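Local coordinates for Sts-2 protein (Mus musculus, PDB 3D4I) that acts as an acid-dependent phosphatase through its 2H-phosphatase domain and probably interferes with CBL-mediated down-regulation of receptor tyrosine kinases, at residues V14-E19 / S201-L206; D44-R49 / P66-G71; P52-G57 / T137-T142; A78-L83 / L108-L113. One frame throughout, in Å; residues are numbered along the deposited sequence. Where two conformers were deposited one is given.

How the interactions relate
Interaction 1 lies deepest, its centre about 5 Å from the centre of the chain, where strand 11-16 meets the end of strand 196-201. The centres of the other three lie about 15 to 17 Å from that point. Interaction 2 is also buried and polar, and it joins interaction 1 through E19, whose OE1 meets both S68 and N46. Interactions 2 and 4 share helix 69-85: the first uses its N-terminal end, the second packs a later part on helix 98-111 without a hydrogen bond between the segments. Interaction 3 joins two loops at a partly buried place, with an arginine, a leucine and a water. Interactions 1, 2 and 4 also reach the second subunit.

Interaction 1: V14-E19 / S201-L206; sequences VIRHGE and SHSSAL. Unlike the reference sequence in segment 14-19: I15 (reference Val).
The carbonyl oxygen S201 O is gripped from segment 14-19 by two neighbouring donors. H17 N hydrogen-bonds to S201 O at 3.0 Å, and the CA-H of R16 points at the same oxygen. One step back, S201 N donates to I15 O at 2.9 Å in a straight bond. R16 and S201 thus form a parallel bridge where strands 11-16 and 196-201 end. The R16 side chain then reaches the turn that follows S201. Its NE donates to S203 OG at 2.8 Å. That oxygen lies in the guanidinium plane, at the edge, though the N-H is bent to 142°. The NH1 of R16 turns back to H17 O, and H17 CE1 lies over one guanidinium face. H17 CG, held between the backbone N and the carbonyl carbon (chi1 58°), lies 4.0 Å from S201 O. The ring's ND1 donates to G18 O at 2.8 Å, in the ring plane and nearly straight, which fixes the ring's rotation. Across the contact, H17 CD2 comes to 4.0 Å from H202 ND1, with the two rings set obliquely. The NE2 of H202 binds S95 OG. A water accepts from S203 N and, weakly, from H17 NE2. Next to the polar part, nearer the start of segment 14-19, V14 CG1 packs on L206 CD1 at 3.9 Å and on A205 CB at 4.1 Å. R16, H17 and G18 spell the RHG motif of the histidine phosphatase superfamily. Paired with H202 at the ends of adjacent parallel strands, H17 is placed as in the two-histidine phosphate pocket of that family.

Interaction 2: D44-R49 / P66-G71; sequences DLNFPR and PLSSCG
N46 and its neighbours bind the N-terminal end of helix 69-85 in a buried, mainly polar loop-to-helix contact. N46 uses two oxygens on consecutive amides. Its backbone O accepts from S69 N at 2.8 Å, with the donor well above the carbonyl plane. Its side-chain OD1 accepts from C70 N, also at 2.8 Å, with the donor in the amide plane. Set anti to the backbone N (chi1 -157°), N46 CG comes to 3.6 Å from S68 CB. S68 is the N-cap, and its OG takes the next amide, G71 N, at 2.9 Å. Three successive N-H groups of the first turn are thus satisfied. S69 returns a bond to the loop: its OG donates to L45 O at 2.8 Å, in the carbonyl plane. The loop is itself stiffened. D44 to F47 is a type I turn, and D44 OD1 accepts from N46 N at 2.9 Å, an Asx turn. Beside these bonds two prolines meet. P48 CG touches P66 CG at 4.0 Å, the two rings crossing at about a right angle. E19 OE1 hydrogen-bonds to both S68 OG and N46 ND2, which ties the loop and the cap to segment 14-19. D44 and R49 reach the second subunit, where R49 forms salt bridges with E80 and D84. Helix 21-25 covers P48 and P66 through V21, and helix 98-111 lies against P66 and L67.

Interaction 3: P52-G57 / T137-T142; sequences PRRSNG and TLTFLT
L141 fills the close-packed side of this contact, set between P52 and R54. Its CD2 rests on P52 CB at 4.0 Å. Its CD1 lies over one face of the R54 guanidinium, offset toward the rim, and the two side chains cross at about a right angle. L141 has two conformers, so the finer detail here is doubtful. The approach of R54 NH2 to the T139 carbonyl oxygen is too short to interpret. R54 reaches across with CG anti to the backbone N (chi1 -164°). Its charge has firmer partners: a salt bridge to D64 and a cation-pi contact with F61. The packing leaves R53 O buried with no partner in the model. Two loops meet here. One contains the type II turn from R54 to G57. The other ends at T142, the N-cap of helix 143-148. Helix 98-111 backs the packed side, where L98 touches P52, R54 and L141. On the looser side the loops are joined through water. One molecule donates to S55 OG at 2.6 Å and to F140 O at 2.7 Å, and S55 OG also bonds to E145. R53 lies on the exposed margin.

Interaction 4: A78-L83 / L108-L113; sequences AGEALL and LEELKL
G79 and E80 give E110 a close seat on helix 69-85. With no side chain on G79, E110 CB comes to 3.6 Å from G79 C and 3.4 Å from E80 N, so the backbones pack tightly. L111 fills the next position. Its CD1 sits 3.5 Å from L83 N and 3.9 Å from L82 CB, touching both backbone and side chain. L83 closes the outer side. Its CG, anti to the backbone N (chi1 -172°), lies 4.2 Å from E110 O. Its CD2 lies 3.5 Å from E110 O and 3.8 Å from K112 CE, the L83 and K112 side chains crossing obliquely. No hydrogen bond joins the segments. The carboxylates of E80 and E110 stay apart, E80 OE2 lying 5.0 Å from E110 OE1, and E80 has a weak, long ion pair with R49 of the second subunit. The C-terminal end of helix 98-111 shapes the contact. K112 leaves the helix with positive phi, and its N bonds to E109 O while L113 N bonds to L108 O, a Schellman motif. L111 also touches V89 of strand 89-94. Helices 69-85 and 98-111 flank that strand in sequence, and the second carries the beta-alpha-beta crossover to strand 119-121 in this alpha/beta phosphatase fold.

Interaction 1: V14-E19 / S201-L206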
loop_
_atom_site.group_PDB
_atom_site.type_symbol
_atom_site.label_atom_id
_atom_site.label_comp_id
_atom_site.label_asym_id
_atom_site.label_seq_id
_atom_site.Cartn_x
_atom_site.Cartn_y
_atom_site.Cartn_z
ATOM N N VAL A 14 -13.013 -12.233 -10.984
ATOM C CA VAL A 14 -13.829 -11.320 -10.210
ATOM C C VAL A 14 -12.921 -10.816 -9.114
ATOM O O VAL A 14 -12.264 -11.616 -8.441
ATOM C CB VAL A 14 -15.054 -12.007 -9.593
ATOM C CG1 VAL A 14 -15.903 -10.971 -8.835
ATOM C CG2 VAL A 14 -15.912 -12.672 -10.703
ATOM N N ILE A 15 -12.881 -9.494 -8.984
ATOM C CA ILE A 15 -11.912 -8.785 -8.161
ATOM C C ILE A 15 -12.642 -7.770 -7.274
ATOM O O ILE A 15 -13.382 -6.901 -7.782
ATOM C CB ILE A 15 -10.880 -8.032 -9.061
ATOM C CG1 ILE A 15 -10.148 -9.029 -9.988
ATOM C CG2 ILE A 15 -9.793 -7.315 -8.198
ATOM C CD1 ILE A 15 -9.286 -8.384 -11.041
ATOM N N ARG A 16 -12.383 -7.840 -5.966
ATOM C CA ARG A 16 -12.923 -6.861 -5.035
ATOM C C ARG A 16 -12.134 -5.548 -5.095
ATOM O O ARG A 16 -10.905 -5.538 -5.269
ATOM C CB ARG A 16 -12.969 -7.400 -3.597
ATOM C CG ARG A 16 -13.863 -6.547 -2.662
ATOM C CD ARG A 16 -13.173 -6.503 -1.275
ATOM N NE ARG A 16 -13.942 -5.866 -0.205
ATOM C CZ ARG A 16 -13.566 -4.759 0.422
ATOM N NH1 ARG A 16 -12.423 -4.099 0.081
ATOM N NH2 ARG A 16 -14.353 -4.303 1.401
ATOM N N HIS A 17 -12.844 -4.440 -4.969
ATOM C CA HIS A 17 -12.213 -3.137 -4.980
ATOM C C HIS A 17 -11.177 -3.029 -3.844
ATOM O O HIS A 17 -11.229 -3.770 -2.861
ATOM C CB HIS A 17 -13.290 -2.032 -4.841
ATOM C CG HIS A 17 -14.126 -2.153 -3.597
ATOM N ND1 HIS A 17 -13.662 -1.812 -2.344
ATOM C CD2 HIS A 17 -15.405 -2.572 -3.423
ATOM C CE1 HIS A 17 -14.620 -2.017 -1.453
ATOM N NE2 HIS A 17 -15.688 -2.479 -2.083
ATOM N N GLY A 18 -10.266 -2.080 -3.975
ATOM C CA GLY A 18 -9.301 -1.765 -2.916
ATOM C C GLY A 18 -9.900 -1.091 -1.702
ATOM O O GLY A 18 -11.116 -0.803 -1.637
ATOM N N GLU A 19 -9.038 -0.846 -0.724
ATOM C CA GLU A 19 -9.479 -0.259 0.540
ATOM C C GLU A 19 -10.214 1.069 0.272
ATOM O O GLU A 19 -9.732 1.916 -0.479
ATOM C CB GLU A 19 -8.269 -0.027 1.446
ATOM C CG GLU A 19 -8.657 0.513 2.831
ATOM C CD GLU A 19 -7.423 0.878 3.633
ATOM O OE1 GLU A 19 -6.850 1.935 3.338
ATOM O OE2 GLU A 19 -7.078 0.149 4.588
ATOM N N SER A 201 -15.615 -5.396 -8.744
ATOM C CA SER A 201 -16.900 -5.251 -8.059
ATOM C C SER A 201 -16.690 -5.338 -6.553
ATOM O O SER A 201 -15.630 -4.926 -6.039
ATOM C CB SER A 201 -17.877 -6.324 -8.595
ATOM O OG SER A 201 -19.181 -6.170 -8.054
ATOM N N HIS A 202 -17.691 -5.880 -5.864
ATOM C CA HIS A 202 -17.835 -5.872 -4.419
ATOM C C HIS A 202 -17.587 -7.267 -3.885
ATOM O O HIS A 202 -17.556 -8.215 -4.658
ATOM C CB HIS A 202 -19.268 -5.434 -4.070
ATOM C CG HIS A 202 -19.628 -4.102 -4.664
ATOM N ND1 HIS A 202 -19.360 -2.907 -4.027
ATOM C CD2 HIS A 202 -20.154 -3.779 -5.868
ATOM C CE1 HIS A 202 -19.752 -1.904 -4.800
ATOM N NE2 HIS A 202 -20.220 -2.407 -5.931
ATOM N N SER A 203 -17.406 -7.396 -2.573
ATOM C CA SER A 203 -17.159 -8.713 -1.969
ATOM C C SER A 203 -18.280 -9.686 -2.350
ATOM O O SER A 203 -18.025 -10.829 -2.689
ATOM C CB SER A 203 -17.060 -8.590 -0.454
ATOM O OG SER A 203 -15.849 -7.938 -0.096
ATOM N N SER A 204 -19.515 -9.205 -2.310
ATOM C CA SER A 204 -20.677 -10.032 -2.702
ATOM C C SER A 204 -20.552 -10.702 -4.081
ATOM O O SER A 204 -21.030 -11.839 -4.282
ATOM C CB SER A 204 -21.935 -9.172 -2.683
ATOM O OG SER A 204 -21.696 -7.946 -3.323
ATOM N N ALA A 205 -19.954 -9.985 -5.030
ATOM C CA ALA A 205 -19.854 -10.454 -6.402
ATOM C C ALA A 205 -18.971 -11.701 -6.563
ATOM O O ALA A 205 -19.142 -12.448 -7.534
ATOM C CB ALA A 205 -19.368 -9.331 -7.331
ATOM N N LEU A 206 -18.008 -11.911 -5.661
ATOM C CA LEU A 206 -17.150 -13.096 -5.775
ATOM C C LEU A 206 -17.985 -14.376 -5.676
ATOM O O LEU A 206 -17.595 -15.401 -6.226
ATOM C CB LEU A 206 -15.983 -13.112 -4.779
ATOM C CG LEU A 206 -14.703 -12.374 -5.232
ATOM C CD1 LEU A 206 -14.864 -10.885 -5.049
ATOM C CD2 LEU A 206 -13.485 -12.857 -4.467
HETATM O O HOH W 1 -17.027 -4.879 -1.072
#

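Interaction 2: D44-R49 / P66-G71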
loop_
_atom_site.group_PDB
_atom_site.type_symbol
_atom_site.label_atom_id
_atom_site.label_comp_id
_atom_site.label_asym_id
_atom_site.label_seq_id
_atom_site.Cartn_x
_atom_site.Cartn_y
_atom_site.Cartn_z
ATOM N N ASP A 44 -4.906 13.205 6.541
ATOM C CA ASP A 44 -4.064 12.017 6.787
ATOM C C ASP A 44 -3.613 11.576 5.402
ATOM O O ASP A 44 -4.319 11.794 4.431
ATOM C CB ASP A 44 -4.901 10.936 7.488
ATOM C CG ASP A 44 -4.123 9.656 7.832
ATOM O OD1 ASP A 44 -3.762 8.856 6.923
ATOM O OD2 ASP A 44 -3.968 9.388 9.047
ATOM N N LEU A 45 -2.430 10.984 5.294
ATOM C CA LEU A 45 -1.904 10.672 3.979
ATOM C C LEU A 45 -2.678 9.556 3.305
ATOM O O LEU A 45 -2.525 9.355 2.103
ATOM C CB LEU A 45 -0.409 10.326 4.016
ATOM C CG LEU A 45 0.525 11.373 4.638
ATOM C CD1 LEU A 45 1.947 10.911 4.468
ATOM C CD2 LEU A 45 0.353 12.742 3.936
ATOM N N ASN A 46 -3.518 8.844 4.048
ATOM C CA ASN A 46 -4.307 7.775 3.409
ATOM C C ASN A 46 -5.573 8.283 2.729
ATOM O O ASN A 46 -6.247 7.507 2.050
ATOM C CB ASN A 46 -4.637 6.660 4.404
ATOM C CG ASN A 46 -4.934 5.322 3.734
ATOM O OD1 ASN A 46 -4.316 4.956 2.747
ATOM N ND2 ASN A 46 -5.879 4.569 4.313
ATOM N N PHE A 47 -5.923 9.564 2.930
ATOM C CA PHE A 47 -6.894 10.233 2.045
ATOM C C PHE A 47 -6.203 10.469 0.721
ATOM O O PHE A 47 -5.013 10.780 0.719
ATOM C CB PHE A 47 -7.389 11.576 2.622
ATOM C CG PHE A 47 -8.353 11.432 3.772
ATOM C CD1 PHE A 47 -7.898 11.144 5.052
ATOM C CD2 PHE A 47 -9.720 11.598 3.577
ATOM C CE1 PHE A 47 -8.809 11.042 6.159
ATOM C CE2 PHE A 47 -10.614 11.471 4.636
ATOM C CZ PHE A 47 -10.164 11.218 5.931
ATOM N N PRO A 48 -6.925 10.289 -0.416
ATOM C CA PRO A 48 -6.259 10.459 -1.716
ATOM C C PRO A 48 -5.881 11.917 -2.010
ATOM O O PRO A 48 -6.444 12.838 -1.417
ATOM C CB PRO A 48 -7.306 9.944 -2.731
ATOM C CG PRO A 48 -8.662 10.071 -1.990
ATOM C CD PRO A 48 -8.345 9.908 -0.540
ATOM N N ARG A 49 -4.945 12.109 -2.931
ATOM C CA ARG A 49 -4.447 13.439 -3.298
ATOM C C ARG A 49 -5.565 14.361 -3.740
ATOM O O ARG A 49 -5.550 15.552 -3.450
ATOM C CB ARG A 49 -3.357 13.323 -4.388
ATOM C CG ARG A 49 -1.935 13.669 -3.917
ATOM C CD ARG A 49 -0.892 13.210 -4.953
ATOM N NE ARG A 49 0.193 14.167 -5.185
ATOM C CZ ARG A 49 1.068 14.068 -6.194
ATOM N NH1 ARG A 49 0.984 13.054 -7.057
ATOM N NH2 ARG A 49 2.026 14.984 -6.360
ATOM N N PRO A 66 -14.181 7.261 -2.269
ATOM C CA PRO A 66 -13.054 6.867 -3.089
ATOM C C PRO A 66 -12.171 5.825 -2.428
ATOM O O PRO A 66 -12.315 5.532 -1.236
ATOM C CB PRO A 66 -12.277 8.174 -3.238
ATOM C CG PRO A 66 -12.502 8.872 -1.937
ATOM C CD PRO A 66 -13.950 8.583 -1.641
ATOM N N LEU A 67 -11.248 5.273 -3.201
ATOM C CA LEU A 67 -10.219 4.426 -2.635
ATOM C C LEU A 67 -9.337 5.294 -1.747
ATOM O O LEU A 67 -9.104 6.447 -2.056
ATOM C CB LEU A 67 -9.342 3.874 -3.759
ATOM C CG LEU A 67 -9.983 2.825 -4.663
ATOM C CD1 LEU A 67 -8.971 2.404 -5.727
ATOM C CD2 LEU A 67 -10.432 1.670 -3.842
ATOM N N SER A 68 -8.841 4.734 -0.664
ATOM C CA SER A 68 -7.760 5.366 0.111
ATOM C C SER A 68 -6.469 5.272 -0.664
ATOM O O SER A 68 -6.395 4.555 -1.679
ATOM C CB SER A 68 -7.597 4.638 1.437
ATOM O OG SER A 68 -7.170 3.294 1.188
ATOM N N SER A 69 -5.433 5.972 -0.199
ATOM C CA SER A 69 -4.097 5.821 -0.785
ATOM C C SER A 69 -3.637 4.349 -0.775
ATOM O O SER A 69 -3.037 3.862 -1.737
ATOM C CB SER A 69 -3.104 6.682 -0.002
ATOM O OG SER A 69 -3.490 8.056 -0.122
ATOM N N CYS A 70 -3.941 3.646 0.309
ATOM C CA CYS A 70 -3.583 2.222 0.419
ATOM C C CYS A 70 -4.396 1.374 -0.590
ATOM O O CYS A 70 -3.849 0.468 -1.211
ATOM C CB CYS A 70 -3.826 1.735 1.843
ATOM S SG CYS A 70 -3.292 0.034 2.138
ATOM N N GLY A 71 -5.680 1.689 -0.777
ATOM C CA GLY A 71 -6.496 0.988 -1.805
ATOM C C GLY A 71 -5.920 1.147 -3.209
ATOM O O GLY A 71 -5.925 0.208 -4.019
#

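Interaction 3: P52-G57 / T137-T142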
loop_
_atom_site.group_PDB
_atom_site.type_symbol
_atom_site.label_atom_id
_atom_site.label_comp_id
_atom_site.label_asym_id
_atom_site.label_seq_id
_atom_site.Cartn_x
_atom_site.Cartn_y
_atom_site.Cartn_z
ATOM N N PRO A 52 -12.366 13.326 -7.711
ATOM C CA PRO A 52 -12.861 13.627 -9.059
ATOM C C PRO A 52 -13.819 14.799 -9.073
ATOM O O PRO A 52 -14.596 14.961 -8.133
ATOM C CB PRO A 52 -13.640 12.366 -9.448
ATOM C CG PRO A 52 -13.122 11.286 -8.601
ATOM C CD PRO A 52 -12.636 11.923 -7.325
ATOM N N ARG A 53 -13.765 15.602 -10.138
ATOM C CA ARG A 53 -14.779 16.638 -10.375
ATOM C C ARG A 53 -16.141 15.971 -10.429
ATOM O O ARG A 53 -16.326 14.972 -11.132
ATOM C CB ARG A 53 -14.508 17.406 -11.675
ATOM C CG ARG A 53 -13.716 18.702 -11.497
ATOM C CD ARG A 53 -14.639 19.892 -11.205
ATOM N NE ARG A 53 -13.903 21.111 -10.850
ATOM C CZ ARG A 53 -13.388 21.358 -9.645
ATOM N NH1 ARG A 53 -13.508 20.465 -8.665
ATOM N NH2 ARG A 53 -12.742 22.497 -9.417
ATOM N N ARG A 54 -17.079 16.510 -9.666
ATOM C CA ARG A 54 -18.350 15.840 -9.440
ATOM C C ARG A 54 -19.507 16.810 -9.601
ATOM O O ARG A 54 -19.329 18.037 -9.532
ATOM C CB ARG A 54 -18.360 15.181 -8.041
ATOM C CG ARG A 54 -19.463 14.138 -7.810
ATOM C CD ARG A 54 -19.027 12.988 -6.869
ATOM N NE ARG A 54 -20.057 11.958 -6.750
ATOM C CZ ARG A 54 -19.871 10.698 -6.330
ATOM N NH1 ARG A 54 -18.673 10.246 -5.985
ATOM N NH2 ARG A 54 -20.901 9.874 -6.279
ATOM N N SER A 55 -20.689 16.255 -9.858
ATOM C CA SER A 55 -21.924 17.021 -9.786
ATOM C C SER A 55 -22.263 17.242 -8.319
ATOM O O SER A 55 -21.968 16.388 -7.470
ATOM C CB SER A 55 -23.071 16.300 -10.505
ATOM O OG SER A 55 -22.957 14.892 -10.374
ATOM N N ASN A 56 -22.857 18.401 -8.035
ATOM C CA ASN A 56 -23.282 18.803 -6.684
ATOM C C ASN A 56 -22.120 18.945 -5.683
ATOM O O ASN A 56 -22.312 18.834 -4.464
ATOM C CB ASN A 56 -24.398 17.884 -6.124
ATOM C CG ASN A 56 -25.331 17.313 -7.212
ATOM O OD1 ASN A 56 -25.854 16.202 -7.066
ATOM N ND2 ASN A 56 -25.542 18.068 -8.294
ATOM N N GLY A 57 -20.918 19.192 -6.207
ATOM C CA GLY A 57 -19.726 19.381 -5.375
ATOM C C GLY A 57 -19.298 18.155 -4.578
ATOM O O GLY A 57 -19.629 17.020 -4.930
ATOM N N THR A 137 -27.948 5.233 -6.023
ATOM C CA THR A 137 -27.914 5.190 -7.492
ATOM C C THR A 137 -28.094 6.558 -8.139
ATOM O O THR A 137 -27.684 6.766 -9.289
ATOM C CB THR A 137 -28.928 4.189 -8.102
ATOM O OG1 THR A 137 -30.240 4.770 -8.144
ATOM C CG2 THR A 137 -28.941 2.875 -7.316
ATOM N N LEU A 138 -28.697 7.481 -7.392
ATOM C CA LEU A 138 -28.903 8.856 -7.852
ATOM C C LEU A 138 -27.607 9.648 -7.779
ATOM O O LEU A 138 -27.546 10.801 -8.207
ATOM C CB LEU A 138 -29.984 9.551 -7.006
ATOM C CG LEU A 138 -31.331 8.826 -6.893
ATOM C CD1 LEU A 138 -32.287 9.586 -5.975
ATOM C CD2 LEU A 138 -31.961 8.593 -8.276
ATOM N N THR A 139 -26.568 9.016 -7.248
ATOM C CA THR A 139 -25.354 9.735 -6.934
ATOM C C THR A 139 -24.062 9.107 -7.491
ATOM O O THR A 139 -22.967 9.582 -7.191
ATOM C CB THR A 139 -25.299 10.063 -5.397
ATOM O OG1 THR A 139 -24.814 11.396 -5.205
ATOM C CG2 THR A 139 -24.462 9.051 -4.594
ATOM N N PHE A 140 -24.177 8.084 -8.336
ATOM C CA PHE A 140 -23.007 7.618 -9.090
ATOM C C PHE A 140 -22.487 8.769 -9.965
ATOM O O PHE A 140 -23.261 9.617 -10.441
ATOM C CB PHE A 140 -23.335 6.431 -10.009
ATOM C CG PHE A 140 -23.855 5.204 -9.295
ATOM C CD1 PHE A 140 -23.253 4.741 -8.130
ATOM C CD2 PHE A 140 -24.927 4.488 -9.824
ATOM C CE1 PHE A 140 -23.739 3.618 -7.482
ATOM C CE2 PHE A 140 -25.415 3.343 -9.196
ATOM C CZ PHE A 140 -24.825 2.908 -8.020
ATOM N N LEU A 141 -21.179 8.801 -10.178
ATOM C CA LEU A 141 -20.622 9.618 -11.246
ATOM C C LEU A 141 -21.197 9.163 -12.579
ATOM O O LEU A 141 -21.325 7.963 -12.832
ATOM C CB LEU A 141 -19.096 9.515 -11.263
ATOM C CG LEU A 141 -18.229 10.375 -10.352
ATOM C CD1 LEU A 141 -18.033 9.705 -9.017
ATOM C CD2 LEU A 141 -16.883 10.589 -11.031
ATOM N N THR A 142 -21.575 10.129 -13.422
ATOM C CA THR A 142 -22.055 9.818 -14.755
ATOM C C THR A 142 -20.843 9.407 -15.567
ATOM O O THR A 142 -19.710 9.699 -15.180
ATOM C CB THR A 142 -22.718 11.059 -15.435
ATOM O OG1 THR A 142 -21.854 12.186 -15.273
ATOM C CG2 THR A 142 -24.060 11.377 -14.804
HETATM O O HOH W 2 -23.084 12.304 -10.878
#

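Interaction 4: A78-L83 / L108-L113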
loop_
_atom_site.group_PDB
_atom_site.type_symbol
_atom_site.label_atom_id
_atom_site.label_comp_id
_atom_site.label_asym_id
_atom_site.label_seq_id
_atom_site.Cartn_x
_atom_site.Cartn_y
_atom_site.Cartn_z
ATOM N N ALA A 78 -1.777 -5.395 -7.604
ATOM C CA ALA A 78 -2.510 -6.432 -8.360
ATOM C C ALA A 78 -2.366 -6.311 -9.890
ATOM O O ALA A 78 -2.136 -7.313 -10.564
ATOM C CB ALA A 78 -3.994 -6.413 -7.965
ATOM N N GLY A 79 -2.529 -5.109 -10.436
ATOM C CA GLY A 79 -2.359 -4.877 -11.884
ATOM C C GLY A 79 -0.951 -5.237 -12.362
ATOM O O GLY A 79 -0.768 -5.883 -13.398
ATOM N N GLU A 80 0.048 -4.802 -11.604
ATOM C CA GLU A 80 1.449 -5.153 -11.855
ATOM C C GLU A 80 1.701 -6.666 -11.821
ATOM O O GLU A 80 2.415 -7.203 -12.698
ATOM C CB GLU A 80 2.365 -4.418 -10.875
ATOM C CG GLU A 80 3.863 -4.705 -11.112
ATOM C CD GLU A 80 4.701 -4.168 -9.970
ATOM O OE1 GLU A 80 4.314 -4.367 -8.805
ATOM O OE2 GLU A 80 5.731 -3.543 -10.243
ATOM N N ALA A 81 1.107 -7.363 -10.850
ATOM C CA ALA A 81 1.210 -8.832 -10.797
ATOM C C ALA A 81 0.547 -9.471 -12.021
ATOM O O ALA A 81 1.090 -10.412 -12.614
ATOM C CB ALA A 81 0.603 -9.389 -9.504
ATOM N N LEU A 82 -0.622 -8.954 -12.406
ATOM C CA LEU A 82 -1.272 -9.411 -13.628
ATOM C C LEU A 82 -0.378 -9.236 -14.841
ATOM O O LEU A 82 -0.262 -10.167 -15.646
ATOM C CB LEU A 82 -2.630 -8.728 -13.849
ATOM C CG LEU A 82 -3.735 -9.301 -12.957
ATOM C CD1 LEU A 82 -4.921 -8.334 -12.848
ATOM C CD2 LEU A 82 -4.192 -10.734 -13.461
ATOM N N LEU A 83 0.250 -8.069 -14.979
ATOM C CA LEU A 83 1.258 -7.885 -16.044
ATOM C C LEU A 83 2.354 -8.956 -15.985
ATOM O O LEU A 83 2.655 -9.597 -17.006
ATOM C CB LEU A 83 1.883 -6.467 -16.038
ATOM C CG LEU A 83 2.789 -6.143 -17.238
ATOM C CD1 LEU A 83 1.984 -6.216 -18.548
ATOM C CD2 LEU A 83 3.463 -4.780 -17.097
ATOM N N LEU A 108 -5.714 -1.496 -14.879
ATOM C CA LEU A 108 -5.444 -1.282 -16.302
ATOM C C LEU A 108 -4.191 -0.448 -16.582
ATOM O O LEU A 108 -3.473 -0.718 -17.545
ATOM C CB LEU A 108 -6.647 -0.640 -16.988
ATOM C CG LEU A 108 -7.835 -1.545 -17.353
ATOM C CD1 LEU A 108 -9.040 -0.661 -17.588
ATOM C CD2 LEU A 108 -7.528 -2.384 -18.605
ATOM N N GLU A 109 -3.944 0.577 -15.763
ATOM C CA GLU A 109 -2.757 1.417 -15.911
ATOM C C GLU A 109 -1.486 0.594 -15.716
ATOM O O GLU A 109 -0.538 0.691 -16.515
ATOM C CB GLU A 109 -2.828 2.636 -14.993
ATOM C CG GLU A 109 -3.637 3.778 -15.592
ATOM C CD GLU A 109 -3.935 4.905 -14.597
ATOM O OE1 GLU A 109 -3.374 4.915 -13.473
ATOM O OE2 GLU A 109 -4.744 5.784 -14.949
ATOM N N GLU A 110 -1.496 -0.286 -14.721
ATOM C CA GLU A 110 -0.342 -1.149 -14.462
ATOM C C GLU A 110 -0.203 -2.285 -15.463
ATOM O O GLU A 110 0.903 -2.790 -15.678
ATOM C CB GLU A 110 -0.383 -1.715 -13.051
ATOM C CG GLU A 110 -0.147 -0.684 -11.952
ATOM C CD GLU A 110 1.219 -0.049 -12.002
ATOM O OE1 GLU A 110 2.221 -0.736 -12.355
ATOM O OE2 GLU A 110 1.276 1.161 -11.706
ATOM N N LEU A 111 -1.323 -2.687 -16.063
ATOM C CA LEU A 111 -1.298 -3.633 -17.186
ATOM C C LEU A 111 -0.843 -2.991 -18.501
ATOM O O LEU A 111 -0.600 -3.695 -19.473
ATOM C CB LEU A 111 -2.702 -4.191 -17.424
ATOM C CG LEU A 111 -3.193 -5.634 -17.247
ATOM C CD1 LEU A 111 -2.100 -6.735 -17.193
ATOM C CD2 LEU A 111 -4.197 -5.782 -16.154
ATOM N N LYS A 112 -0.800 -1.660 -18.546
ATOM C CA LYS A 112 -0.516 -0.879 -19.758
ATOM C C LYS A 112 -1.618 -0.983 -20.821
ATOM O O LYS A 112 -1.373 -0.812 -22.033
ATOM C CB LYS A 112 0.860 -1.220 -20.352
ATOM C CG LYS A 112 2.014 -0.917 -19.421
ATOM C CD LYS A 112 3.362 -1.334 -20.023
ATOM C CE LYS A 112 4.426 -1.537 -18.928
ATOM N NZ LYS A 112 4.273 -0.585 -17.796
ATOM N N LEU A 113 -2.838 -1.196 -20.346
ATOM C CA LEU A 113 -3.989 -1.406 -21.205
ATOM C C LEU A 113 -5.051 -0.326 -21.065
ATOM O O LEU A 113 -6.134 -0.453 -21.627
ATOM C CB LEU A 113 -4.593 -2.793 -20.912
ATOM C CG LEU A 113 -3.696 -3.990 -21.225
ATOM C CD1 LEU A 113 -4.412 -5.265 -20.764
ATOM C CD2 LEU A 113 -3.382 -4.059 -22.717
#